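Local coordinates for intracellular serine protease (Bacillus licheniformis, PDB 4ZOQ) that cleaves peptide bonds sequence-specifically as a subtilisin-like lanthipeptide protease, chain A being its N-terminal prodomain, at the interface of chains A and B. Coordinates in Å, arbitrary orientation; residue numbers count along the deposited sequence, not the author numbering. Chains: chain A, Intracellular serine protease; chain B, Intracellular serine protease.

The interface of chains A and B. Residues chain A 56, 58, 61, 63; chain B 117, 120-121, 124.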
loop_
_atom_site.group_PDB
_atom_site.type_symbol
_atom_site.label_atom_id
_atom_site.label_comp_id
_atom_site.label_asym_id
_atom_site.label_seq_id
_atom_site.Cartn_x
_atom_site.Cartn_y
_atom_site.Cartn_z
ATOM N N ASP A 56 17.156 2.068 -18.141
ATOM C CA ASP A 56 15.832 2.595 -17.873
ATOM C C ASP A 56 15.934 3.405 -16.607
ATOM O O ASP A 56 16.162 2.856 -15.542
ATOM C CB ASP A 56 14.824 1.469 -17.712
ATOM C CG ASP A 56 13.397 1.968 -17.593
ATOM O OD1 ASP A 56 13.199 3.194 -17.430
ATOM O OD2 ASP A 56 12.472 1.119 -17.599
ATOM N N ILE A 58 14.559 6.170 -13.795
ATOM C CA ILE A 58 13.526 6.925 -13.104
ATOM C C ILE A 58 14.105 8.292 -12.811
ATOM O O ILE A 58 14.835 8.471 -11.832
ATOM C CB ILE A 58 13.040 6.218 -11.793
ATOM C CG1 ILE A 58 12.596 4.788 -12.082
ATOM C CG2 ILE A 58 11.870 6.974 -11.147
ATOM C CD1 ILE A 58 12.437 3.936 -10.842
ATOM N N ILE A 61 14.502 10.441 -9.371
ATOM C CA ILE A 61 15.308 9.890 -8.284
ATOM C C ILE A 61 16.669 9.382 -8.782
ATOM O O ILE A 61 17.480 8.890 -7.992
ATOM C CB ILE A 61 14.534 8.779 -7.504
ATOM C CG1 ILE A 61 14.123 7.626 -8.407
ATOM C CG2 ILE A 61 13.303 9.379 -6.783
ATOM C CD1 ILE A 61 13.576 6.457 -7.619
ATOM N N PHE A 63 17.647 6.780 -10.583
ATOM C CA PHE A 63 17.828 5.364 -10.331
ATOM C C PHE A 63 17.462 4.569 -11.575
ATOM O O PHE A 63 16.353 4.689 -12.109
ATOM C CB PHE A 63 16.982 4.958 -9.106
ATOM C CG PHE A 63 17.228 3.557 -8.613
ATOM C CD1 PHE A 63 18.476 3.160 -8.167
ATOM C CD2 PHE A 63 16.180 2.641 -8.558
ATOM C CE1 PHE A 63 18.690 1.874 -7.709
ATOM C CE2 PHE A 63 16.392 1.351 -8.093
ATOM C CZ PHE A 63 17.654 0.971 -7.667
ATOM N N TYR B 117 12.366 -1.798 -7.616
ATOM C CA TYR B 117 12.559 -0.802 -8.662
ATOM C C TYR B 117 11.215 -0.387 -9.247
ATOM O O TYR B 117 10.942 0.802 -9.425
ATOM C CB TYR B 117 13.468 -1.354 -9.769
ATOM C CG TYR B 117 13.635 -0.433 -10.956
ATOM C CD1 TYR B 117 14.551 0.608 -10.920
ATOM C CD2 TYR B 117 12.841 -0.572 -12.098
ATOM C CE1 TYR B 117 14.705 1.460 -11.991
ATOM C CE2 TYR B 117 12.989 0.288 -13.187
ATOM C CZ TYR B 117 13.924 1.304 -13.118
ATOM O OH TYR B 117 14.098 2.184 -14.167
ATOM N N MET B 120 9.214 1.886 -6.866
ATOM C CA MET B 120 9.696 3.266 -6.910
ATOM C C MET B 120 9.182 3.984 -8.158
ATOM O O MET B 120 8.713 5.124 -8.079
ATOM C CB MET B 120 11.227 3.312 -6.898
ATOM C CG MET B 120 11.847 2.643 -5.714
ATOM S SD MET B 120 13.628 2.959 -5.573
ATOM C CE MET B 120 14.153 1.367 -4.923
ATOM N N LYS B 121 9.234 3.299 -9.296
ATOM C CA LYS B 121 8.796 3.912 -10.537
ATOM C C LYS B 121 7.308 4.221 -10.456
ATOM O O LYS B 121 6.869 5.296 -10.868
ATOM C CB LYS B 121 9.091 3.016 -11.722
ATOM C CG LYS B 121 8.844 3.686 -13.057
ATOM C CD LYS B 121 9.073 2.678 -14.165
ATOM C CE LYS B 121 10.506 2.717 -14.656
ATOM N NZ LYS B 121 10.789 1.647 -15.630
ATOM N N VAL B 124 6.673 7.263 -8.255
ATOM C CA VAL B 124 6.958 8.520 -8.899
ATOM C C VAL B 124 5.889 8.848 -9.928
ATOM O O VAL B 124 5.375 9.972 -9.976
ATOM C CB VAL B 124 8.341 8.492 -9.542
ATOM C CG1 VAL B 124 8.547 9.754 -10.357
ATOM C CG2 VAL B 124 9.378 8.399 -8.450
#
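A:Asp56 is gripped twice by one helix of the partner, through its backbone carbonyl by B:Tyr117 and through its carboxylate by B:Lys121. Chain A is the N-terminal prodomain of a subtilisin-family (S8) serine protease and chain B carries the subtilase domain; here strand 54-58, the turn after it and the start of strand 63-67 lie against helix 116-128. Such prodomains typically assist folding of the protease and hold it in check until maturation, a role that probably applies here.

Polar contacts gather at one end of the patch. The phenol OH of B:Tyr117 donates to A:Asp56 O at 2.6 Å, reaching it from well above the carbonyl plane, with a C=O...OH angle of 116°. The side-chain amine NZ of B:Lys121 forms a salt bridge and hydrogen bond with carboxylate oxygen OD2 of A:Asp56, also at 2.6 Å, and approaches tilted from the carboxylate plane. The lysine chain runs extended as far as CD and then bends (chi3 -92°), which turns NZ toward the acid. The lysine nearby would probably favour the charged form of the acid.

Aromatic and aliphatic packing fills the rest. Methyl CD1 of A:Ile58 sits over one face of the B:Tyr117 ring, offset toward its rim and 3.9 Å from the centroid, a CH-pi contact. A:Ile58 CD1 also touches B:Lys121 CB at 3.6 Å, wedged between the tyrosine ring and the root of the lysine. The other branch, A:Ile58 CG2, heads along the helix to B:Val124 CG2 at 3.9 Å. At the tyrosine's edge, in the ring plane, comes A:Phe63 CE2, 3.5 Å from B:Tyr117 CD1; the two side chains run past each other in opposite directions. B:Met120, bent at chi3, lays SD and CE beside the phenylalanine ring, while its CB meets A:Ile61 CD1 at 4.0 Å, the two side chains crossing roughly at right angles.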